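Local coordinates for ribosome-inactivating protein (Lychnis chalcedonica, PDB 2G5X), which belongs to the ribosome-inactivating proteins of plants, a family with a mixed alpha-beta fold, and is also known as lychnin, at residues Trp203-His211 with Met226-Asn234; Val128-Gly136 with Phe190-Asn201. All coordinates share one frame; numbering follows the deposited sequence. Where two conformers were deposited one is given.

Interaction 1: Trp203-His211 with Met226-Asn234; sequences WSKISEQYH and MKLGLLLYN
The indole of W203 lies against the C-terminal tail, its NE1 donating to the carbonyl O of L230 at 2.9 Å, nearly in the ring plane and fairly straight (162°). CG stands anti to the backbone N (chi1 -180°), swinging the ring from the helix flank to the tail; there CB of L232 sits over the six-membered half of the indole, and CD1 of the same leucine meets W203 CZ3 at 3.8 Å. One turn on, S207 OG, in one of its two conformers, accepts a bent bond from L232 N at 2.7 Å and another from a water shared with Y233 O. L228 pushes CD1 between W203, I206 and Y210, coming within 3.6 Å of I206 CG2. L231 CD2 packs on Y210 CB. At the far end the amide of N234 stacks on the imidazole of H211, planes 5° apart, with CB 3.4 Å above the ring centre; H211 ND1 bonds back to S207 O, which helps fix the ring's rotation. R173 (cation-pi) and the steeply inclined F174 ring also meet W203. The C-terminal tail, extended from L230 on, crosses one face of helix 203-210, the last helix of the ribosome-inactivating protein fold.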
loop_
_atom_site.group_PDB
_atom_site.type_symbol
_atom_site.label_atom_id
_atom_site.label_comp_id
_atom_site.label_asym_id
_atom_site.label_seq_id
_atom_site.Cartn_x
_atom_site.Cartn_y
_atom_site.Cartn_z
ATOM N N TRP A 203 5.252 -1.158 -13.858
ATOM C CA TRP A 203 6.139 -0.389 -12.987
ATOM C C TRP A 203 7.614 -0.718 -13.231
ATOM O O TRP A 203 8.447 0.182 -13.344
ATOM C CB TRP A 203 5.782 -0.633 -11.513
ATOM C CG TRP A 203 6.645 0.125 -10.536
ATOM C CD1 TRP A 203 7.059 1.424 -10.640
ATOM C CD2 TRP A 203 7.163 -0.361 -9.291
ATOM N NE1 TRP A 203 7.801 1.777 -9.537
ATOM C CE2 TRP A 203 7.878 0.701 -8.693
ATOM C CE3 TRP A 203 7.088 -1.591 -8.620
ATOM C CZ2 TRP A 203 8.518 0.570 -7.456
ATOM C CZ3 TRP A 203 7.724 -1.721 -7.388
ATOM C CH2 TRP A 203 8.429 -0.644 -6.820
ATOM N N SER A 204 7.936 -2.005 -13.324
ATOM C CA SER A 204 9.319 -2.425 -13.544
ATOM C C SER A 204 9.884 -1.980 -14.893
ATOM O O SER A 204 11.016 -1.493 -14.971
ATOM C CB SER A 204 9.432 -3.950 -13.421
ATOM O OG SER A 204 10.764 -4.378 -13.655
ATOM N N LYS A 205 9.104 -2.143 -15.957
ATOM C CA LYS A 205 9.571 -1.760 -17.286
ATOM C C LYS A 205 9.825 -0.263 -17.424
ATOM O O LYS A 205 10.764 0.152 -18.103
ATOM C CB LYS A 205 8.584 -2.238 -18.354
ATOM C CG LYS A 205 8.591 -3.754 -18.528
ATOM C CD LYS A 205 7.630 -4.211 -19.607
ATOM C CE LYS A 205 7.677 -5.725 -19.766
ATOM N NZ LYS A 205 9.035 -6.196 -20.163
ATOM N N ILE A 206 8.994 0.545 -16.775
ATOM C CA ILE A 206 9.158 1.993 -16.822
ATOM C C ILE A 206 10.363 2.366 -15.968
ATOM O O ILE A 206 11.185 3.198 -16.363
ATOM C CB ILE A 206 7.898 2.709 -16.292
ATOM C CG1 ILE A 206 6.722 2.432 -17.233
ATOM C CG2 ILE A 206 8.154 4.214 -16.174
ATOM C CD1 ILE A 206 5.366 2.840 -16.673
ATOM N N SER A 207 10.473 1.740 -14.802
ATOM C CA SER A 207 11.595 2.005 -13.905
ATOM C C SER A 207 12.920 1.752 -14.617
ATOM O O SER A 207 13.862 2.528 -14.478
ATOM C CB SER A 207 11.517 1.117 -12.660
ATOM O OG SER A 207 12.473 1.501 -11.687
ATOM N N GLU A 208 12.989 0.663 -15.378
ATOM C CA GLU A 208 14.211 0.314 -16.103
ATOM C C GLU A 208 14.714 1.460 -16.971
ATOM O O GLU A 208 15.914 1.750 -17.001
ATOM C CB GLU A 208 13.980 -0.912 -16.991
ATOM C CG GLU A 208 13.774 -2.211 -16.239
ATOM C CD GLU A 208 13.598 -3.405 -17.166
ATOM O OE1 GLU A 208 13.443 -4.534 -16.653
ATOM O OE2 GLU A 208 13.616 -3.216 -18.402
ATOM N N GLN A 209 13.795 2.106 -17.679
ATOM C CA GLN A 209 14.159 3.206 -18.557
ATOM C C GLN A 209 14.649 4.433 -17.801
ATOM O O GLN A 209 15.556 5.124 -18.266
ATOM C CB GLN A 209 12.978 3.572 -19.459
ATOM C CG GLN A 209 12.610 2.461 -20.426
ATOM C CD GLN A 209 13.818 1.938 -21.180
ATOM O OE1 GLN A 209 14.511 2.693 -21.861
ATOM N NE2 GLN A 209 14.079 0.641 -21.056
ATOM N N TYR A 210 14.054 4.704 -16.642
ATOM C CA TYR A 210 14.467 5.850 -15.844
ATOM C C TYR A 210 15.928 5.741 -15.422
ATOM O O TYR A 210 16.587 6.752 -15.187
ATOM C CB TYR A 210 13.574 6.002 -14.609
ATOM C CG TYR A 210 12.487 7.038 -14.787
ATOM C CD1 TYR A 210 12.797 8.398 -14.841
ATOM C CD2 TYR A 210 11.152 6.663 -14.928
ATOM C CE1 TYR A 210 11.801 9.359 -15.033
ATOM C CE2 TYR A 210 10.152 7.612 -15.121
ATOM C CZ TYR A 210 10.484 8.958 -15.173
ATOM O OH TYR A 210 9.500 9.898 -15.369
ATOM N N HIS A 211 16.439 4.519 -15.323
ATOM C CA HIS A 211 17.835 4.345 -14.950
ATOM C C HIS A 211 18.751 4.704 -16.123
ATOM O O HIS A 211 19.953 4.909 -15.943
ATOM C CB HIS A 211 18.108 2.903 -14.500
ATOM C CG HIS A 211 17.735 2.629 -13.074
ATOM N ND1 HIS A 211 16.490 2.172 -12.700
ATOM C CD2 HIS A 211 18.455 2.734 -11.931
ATOM C CE1 HIS A 211 16.460 2.003 -11.389
ATOM N NE2 HIS A 211 17.640 2.338 -10.898
ATOM N N MET A 226 3.944 7.888 -17.149
ATOM C CA MET A 226 5.196 7.263 -16.737
ATOM C C MET A 226 5.980 8.006 -15.657
ATOM O O MET A 226 7.026 7.527 -15.218
ATOM C CB MET A 226 6.103 7.049 -17.956
ATOM C CG MET A 226 5.542 6.073 -18.983
ATOM S SD MET A 226 6.751 5.625 -20.251
ATOM C CE MET A 226 6.685 7.076 -21.297
ATOM N N LYS A 227 5.487 9.162 -15.225
ATOM C CA LYS A 227 6.171 9.942 -14.195
ATOM C C LYS A 227 6.136 9.184 -12.865
ATOM O O LYS A 227 5.140 9.224 -12.137
ATOM C CB LYS A 227 5.494 11.307 -14.031
ATOM C CG LYS A 227 6.433 12.438 -13.637
ATOM C CD LYS A 227 7.020 13.118 -14.869
ATOM C CE LYS A 227 8.155 14.061 -14.501
ATOM N NZ LYS A 227 8.728 14.741 -15.697
ATOM N N LEU A 228 7.226 8.501 -12.539
ATOM C CA LEU A 228 7.274 7.716 -11.307
ATOM C C LEU A 228 7.635 8.498 -10.048
ATOM O O LEU A 228 8.394 9.468 -10.097
ATOM C CB LEU A 228 8.247 6.548 -11.477
ATOM C CG LEU A 228 7.943 5.624 -12.657
ATOM C CD1 LEU A 228 8.945 4.485 -12.680
ATOM C CD2 LEU A 228 6.523 5.081 -12.547
ATOM N N GLY A 229 7.062 8.069 -8.925
ATOM C CA GLY A 229 7.338 8.692 -7.642
ATOM C C GLY A 229 8.300 7.831 -6.839
ATOM O O GLY A 229 8.848 8.267 -5.827
ATOM N N LEU A 230 8.498 6.598 -7.296
ATOM C CA LEU A 230 9.400 5.648 -6.651
ATOM C C LEU A 230 9.900 4.700 -7.733
ATOM O O LEU A 230 9.107 4.174 -8.514
ATOM C CB LEU A 230 8.658 4.846 -5.567
ATOM C CG LEU A 230 9.437 3.722 -4.868
ATOM C CD1 LEU A 230 10.549 4.320 -4.011
ATOM C CD2 LEU A 230 8.496 2.893 -3.993
ATOM N N LEU A 231 11.210 4.489 -7.793
ATOM C CA LEU A 231 11.767 3.590 -8.795
ATOM C C LEU A 231 12.121 2.252 -8.179
ATOM O O LEU A 231 12.452 2.166 -7.000
ATOM C CB LEU A 231 13.039 4.175 -9.426
ATOM C CG LEU A 231 12.984 5.512 -10.166
ATOM C CD1 LEU A 231 14.328 5.757 -10.837
ATOM C CD2 LEU A 231 11.881 5.495 -11.208
ATOM N N LEU A 232 12.038 1.208 -8.991
ATOM C CA LEU A 232 12.411 -0.123 -8.550
ATOM C C LEU A 232 13.912 -0.214 -8.832
ATOM O O LEU A 232 14.426 0.474 -9.716
ATOM C CB LEU A 232 11.661 -1.177 -9.370
ATOM C CG LEU A 232 11.934 -2.658 -9.085
ATOM C CD1 LEU A 232 11.321 -3.042 -7.749
ATOM C CD2 LEU A 232 11.341 -3.512 -10.199
ATOM N N TYR A 233 14.619 -1.038 -8.069
ATOM C CA TYR A 233 16.048 -1.224 -8.284
ATOM C C TYR A 233 16.230 -1.713 -9.725
ATOM O O TYR A 233 15.280 -2.196 -10.342
ATOM C CB TYR A 233 16.572 -2.271 -7.300
ATOM C CG TYR A 233 15.776 -3.555 -7.329
ATOM C CD1 TYR A 233 16.002 -4.517 -8.311
ATOM C CD2 TYR A 233 14.764 -3.791 -6.396
ATOM C CE1 TYR A 233 15.239 -5.683 -8.369
ATOM C CE2 TYR A 233 13.996 -4.953 -6.444
ATOM C CZ TYR A 233 14.241 -5.892 -7.434
ATOM O OH TYR A 233 13.484 -7.039 -7.491
ATOM N N ASN A 234 17.438 -1.587 -10.265
ATOM C CA ASN A 234 17.683 -2.046 -11.629
ATOM C C ASN A 234 18.753 -3.133 -11.636
ATOM O O ASN A 234 19.057 -3.652 -10.539
ATOM C CB ASN A 234 18.096 -0.873 -12.530
ATOM C CG ASN A 234 19.567 -0.528 -12.417
ATOM O OD1 ASN A 234 20.141 -0.536 -11.330
ATOM N ND2 ASN A 234 20.184 -0.203 -13.551
ATOM O OXT ASN A 234 19.257 -3.467 -12.730
HETATM O O HOH W 1 14.255 -0.729 -12.410
#

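Interaction 2: Val128-Gly136 with Phe190-Asn201; sequences VSREKLSLG and FEAGARITLLEN
Charge first: the guanidinium of R130 reaches the last turn of helix 193-201, where NH2 makes a salt bridge to E200 OE2 at 2.8 Å, on the anti lone pair, with the two flat groups nearly coplanar. NH1 donates to a lone pair of N201 OD1 at 3.0 Å, and NH2 adds a weak bond to the same oxygen. A bend at chi3 (67°) turns the guanidinium so that T197 CG2 lies over its centre, 3.7 Å above the plane. Y119 makes a cation-pi contact with R130, and E170 is a second, weak ionic partner.

Backbone bonds tie the rest. L135 and F190 form a single antiparallel hydrogen-bonded bridge, L135 N to F190 O at 2.8 Å with F190 N returning to L135 O. It joins the loop between helices 119-126 and 137-145 to the lead-in of helix 193-201, within the helical part of the ribosome-inactivating protein fold. E131 O accepts G193 N at 3.1 Å.

Among the waters, one links R130 O, L133 O and A192 N, a second joins E131 O to E191 OE2, and a third reaches E191 OE1.

Apolar packing is slight: L135 CB sits over the F190 ring, 4.0 Å from CE1, and L135 CD1 lies 4.3 Å from A192 CB.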
loop_
_atom_site.group_PDB
_atom_site.type_symbol
_atom_site.label_atom_id
_atom_site.label_comp_id
_atom_site.label_asym_id
_atom_site.label_seq_id
_atom_site.Cartn_x
_atom_site.Cartn_y
_atom_site.Cartn_z
ATOM N N VAL A 128 -14.275 -8.832 -6.162
ATOM C CA VAL A 128 -14.266 -7.675 -7.059
ATOM C C VAL A 128 -12.867 -7.476 -7.649
ATOM O O VAL A 128 -11.860 -7.770 -7.001
ATOM C CB VAL A 128 -14.715 -6.383 -6.320
ATOM C CG1 VAL A 128 -13.685 -5.984 -5.282
ATOM C CG2 VAL A 128 -14.942 -5.258 -7.318
ATOM N N SER A 129 -12.809 -6.975 -8.878
ATOM C CA SER A 129 -11.540 -6.756 -9.567
ATOM C C SER A 129 -10.847 -5.442 -9.221
ATOM O O SER A 129 -11.472 -4.508 -8.711
ATOM C CB SER A 129 -11.762 -6.798 -11.077
ATOM O OG SER A 129 -12.593 -5.721 -11.483
ATOM N N ARG A 130 -9.549 -5.381 -9.512
ATOM C CA ARG A 130 -8.750 -4.180 -9.274
ATOM C C ARG A 130 -9.365 -3.040 -10.072
ATOM O O ARG A 130 -9.415 -1.900 -9.616
ATOM C CB ARG A 130 -7.309 -4.372 -9.764
ATOM C CG ARG A 130 -6.461 -5.340 -8.964
ATOM C CD ARG A 130 -5.202 -5.738 -9.741
ATOM N NE ARG A 130 -4.257 -4.638 -9.937
ATOM C CZ ARG A 130 -3.189 -4.705 -10.729
ATOM N NH1 ARG A 130 -2.932 -5.820 -11.403
ATOM N NH2 ARG A 130 -2.373 -3.665 -10.849
ATOM N N GLU A 131 -9.827 -3.366 -11.276
ATOM C CA GLU A 131 -10.415 -2.379 -12.170
ATOM C C GLU A 131 -11.689 -1.700 -11.679
ATOM O O GLU A 131 -11.856 -0.496 -11.883
ATOM C CB GLU A 131 -10.675 -2.997 -13.547
ATOM C CG GLU A 131 -9.415 -3.262 -14.359
ATOM C CD GLU A 131 -8.855 -4.656 -14.149
ATOM O OE1 GLU A 131 -9.112 -5.255 -13.083
ATOM O OE2 GLU A 131 -8.145 -5.146 -15.054
ATOM N N LYS A 132 -12.585 -2.442 -11.034
ATOM C CA LYS A 132 -13.822 -1.817 -10.585
ATOM C C LYS A 132 -14.009 -1.623 -9.086
ATOM O O LYS A 132 -15.069 -1.187 -8.646
ATOM C CB LYS A 132 -15.035 -2.545 -11.179
ATOM C CG LYS A 132 -15.280 -3.961 -10.713
ATOM C CD LYS A 132 -16.363 -4.582 -11.594
ATOM C CE LYS A 132 -16.906 -5.879 -11.028
ATOM N NZ LYS A 132 -17.609 -5.666 -9.736
ATOM N N LEU A 133 -12.982 -1.935 -8.304
ATOM C CA LEU A 133 -13.053 -1.744 -6.859
ATOM C C LEU A 133 -13.227 -0.250 -6.565
ATOM O O LEU A 133 -12.487 0.582 -7.097
ATOM C CB LEU A 133 -11.768 -2.250 -6.199
ATOM C CG LEU A 133 -11.555 -1.920 -4.718
ATOM C CD1 LEU A 133 -12.641 -2.560 -3.869
ATOM C CD2 LEU A 133 -10.182 -2.415 -4.293
ATOM N N SER A 134 -14.207 0.089 -5.731
ATOM C CA SER A 134 -14.453 1.485 -5.376
ATOM C C SER A 134 -13.324 2.015 -4.488
ATOM O O SER A 134 -13.077 1.483 -3.406
ATOM C CB SER A 134 -15.794 1.609 -4.647
ATOM O OG SER A 134 -16.875 1.623 -5.557
ATOM N N LEU A 135 -12.654 3.068 -4.954
ATOM C CA LEU A 135 -11.538 3.679 -4.233
ATOM C C LEU A 135 -11.888 5.078 -3.727
ATOM O O LEU A 135 -12.762 5.743 -4.279
ATOM C CB LEU A 135 -10.322 3.785 -5.155
ATOM C CG LEU A 135 -9.916 2.537 -5.944
ATOM C CD1 LEU A 135 -8.770 2.887 -6.884
ATOM C CD2 LEU A 135 -9.525 1.418 -4.992
ATOM N N GLY A 136 -11.191 5.520 -2.684
ATOM C CA GLY A 136 -11.432 6.845 -2.135
ATOM C C GLY A 136 -11.463 6.864 -0.618
ATOM O O GLY A 136 -11.489 5.814 0.021
ATOM N N PHE A 190 -14.083 6.407 -6.890
ATOM C CA PHE A 190 -13.856 6.167 -8.309
ATOM C C PHE A 190 -13.242 4.788 -8.520
ATOM O O PHE A 190 -12.757 4.164 -7.574
ATOM C CB PHE A 190 -12.940 7.245 -8.917
ATOM C CG PHE A 190 -11.489 7.119 -8.520
ATOM C CD1 PHE A 190 -11.060 7.494 -7.250
ATOM C CD2 PHE A 190 -10.553 6.620 -9.423
ATOM C CE1 PHE A 190 -9.717 7.374 -6.887
ATOM C CE2 PHE A 190 -9.211 6.495 -9.072
ATOM C CZ PHE A 190 -8.791 6.873 -7.799
ATOM N N GLU A 191 -13.284 4.322 -9.765
ATOM C CA GLU A 191 -12.732 3.024 -10.144
ATOM C C GLU A 191 -11.487 3.254 -11.006
ATOM O O GLU A 191 -11.488 4.114 -11.887
ATOM C CB GLU A 191 -13.784 2.228 -10.926
ATOM C CG GLU A 191 -15.060 1.963 -10.133
ATOM C CD GLU A 191 -16.151 1.301 -10.956
ATOM O OE1 GLU A 191 -17.200 0.957 -10.374
ATOM O OE2 GLU A 191 -15.966 1.128 -12.180
ATOM N N ALA A 192 -10.428 2.489 -10.749
ATOM C CA ALA A 192 -9.174 2.639 -11.488
ATOM C C ALA A 192 -9.295 2.424 -12.998
ATOM O O ALA A 192 -8.779 3.217 -13.783
ATOM C CB ALA A 192 -8.114 1.697 -10.915
ATOM N N GLY A 193 -9.962 1.350 -13.403
ATOM C CA GLY A 193 -10.108 1.083 -14.826
ATOM C C GLY A 193 -8.978 0.252 -15.406
ATOM O O GLY A 193 -7.937 0.062 -14.770
ATOM N N ALA A 194 -9.175 -0.222 -16.634
ATOM C CA ALA A 194 -8.203 -1.068 -17.315
ATOM C C ALA A 194 -6.859 -0.433 -17.678
ATOM O O ALA A 194 -5.822 -1.083 -17.542
ATOM C CB ALA A 194 -8.839 -1.670 -18.569
ATOM N N ARG A 195 -6.857 0.818 -18.138
ATOM C CA ARG A 195 -5.594 1.443 -18.523
ATOM C C ARG A 195 -4.669 1.662 -17.327
ATOM O O ARG A 195 -3.467 1.392 -17.410
ATOM C CB ARG A 195 -5.834 2.770 -19.259
ATOM C CG ARG A 195 -4.564 3.314 -19.909
ATOM C CD ARG A 195 -4.794 4.571 -20.739
ATOM N NE ARG A 195 -3.523 5.111 -21.220
ATOM C CZ ARG A 195 -2.823 4.612 -22.237
ATOM N NH1 ARG A 195 -3.269 3.557 -22.911
ATOM N NH2 ARG A 195 -1.659 5.158 -22.567
ATOM N N ILE A 196 -5.223 2.149 -16.218
ATOM C CA ILE A 196 -4.423 2.371 -15.017
ATOM C C ILE A 196 -3.916 1.039 -14.473
ATOM O O ILE A 196 -2.811 0.961 -13.942
ATOM C CB ILE A 196 -5.232 3.104 -13.914
ATOM C CG1 ILE A 196 -5.354 4.586 -14.271
ATOM C CG2 ILE A 196 -4.550 2.934 -12.554
ATOM C CD1 ILE A 196 -6.206 5.393 -13.312
ATOM N N THR A 197 -4.725 -0.007 -14.607
ATOM C CA THR A 197 -4.325 -1.326 -14.133
ATOM C C THR A 197 -3.115 -1.819 -14.938
ATOM O O THR A 197 -2.184 -2.400 -14.380
ATOM C CB THR A 197 -5.494 -2.336 -14.248
ATOM O OG1 THR A 197 -6.577 -1.909 -13.407
ATOM C CG2 THR A 197 -5.050 -3.727 -13.815
ATOM N N LEU A 198 -3.121 -1.573 -16.247
ATOM C CA LEU A 198 -2.009 -1.986 -17.104
ATOM C C LEU A 198 -0.778 -1.127 -16.809
ATOM O O LEU A 198 0.358 -1.609 -16.847
ATOM C CB LEU A 198 -2.395 -1.857 -18.580
ATOM C CG LEU A 198 -1.369 -2.359 -19.600
ATOM C CD1 LEU A 198 -1.069 -3.834 -19.353
ATOM C CD2 LEU A 198 -1.915 -2.156 -21.007
ATOM N N LEU A 199 -1.009 0.151 -16.523
ATOM C CA LEU A 199 0.082 1.061 -16.193
ATOM C C LEU A 199 0.799 0.531 -14.950
ATOM O O LEU A 199 2.030 0.445 -14.916
ATOM C CB LEU A 199 -0.468 2.463 -15.916
ATOM C CG LEU A 199 0.509 3.499 -15.358
ATOM C CD1 LEU A 199 1.666 3.730 -16.336
ATOM C CD2 LEU A 199 -0.240 4.796 -15.107
ATOM N N GLU A 200 0.015 0.184 -13.933
ATOM C CA GLU A 200 0.553 -0.350 -12.686
ATOM C C GLU A 200 1.384 -1.605 -12.936
ATOM O O GLU A 200 2.444 -1.786 -12.340
ATOM C CB GLU A 200 -0.585 -0.679 -11.713
ATOM C CG GLU A 200 -1.268 0.547 -11.115
ATOM C CD GLU A 200 -2.509 0.204 -10.303
ATOM O OE1 GLU A 200 -3.058 1.113 -9.647
ATOM O OE2 GLU A 200 -2.939 -0.966 -10.323
ATOM N N ASN A 201 0.900 -2.476 -13.814
ATOM C CA ASN A 201 1.623 -3.707 -14.117
ATOM C C ASN A 201 3.000 -3.451 -14.724
ATOM O O ASN A 201 3.900 -4.283 -14.595
ATOM C CB ASN A 201 0.815 -4.586 -15.076
ATOM C CG ASN A 201 -0.446 -5.138 -14.442
ATOM O OD1 ASN A 201 -0.602 -5.123 -13.222
ATOM N ND2 ASN A 201 -1.347 -5.649 -15.271
HETATM O O HOH W 2 -10.271 0.429 -8.687
HETATM O O HOH W 3 -13.875 0.634 -14.070
HETATM O O HOH W 4 -17.709 1.834 -7.872
#

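In the fold
Interactions 1 and 2 follow one another along the chain, their centres about 20 Å apart, and use consecutive helices: 193-201 carries interaction 2 and 203-210 interaction 1. They touch where I206 CD1 packs on L199 CD1 at 3.8 Å. Both are partly buried, with neither at the centre of the fold, although interaction 1 has the larger buried area. Its core is aromatic and aliphatic, with a few hydrogen bonds around the leucine-rich tail, and it fades to the exposed chain end. Interaction 2 instead joins a loop to a helix and its lead-in mainly through backbone bonds, waters and one buried arginine; E191 is exposed, while E200, the arginine's partner, is itself buried.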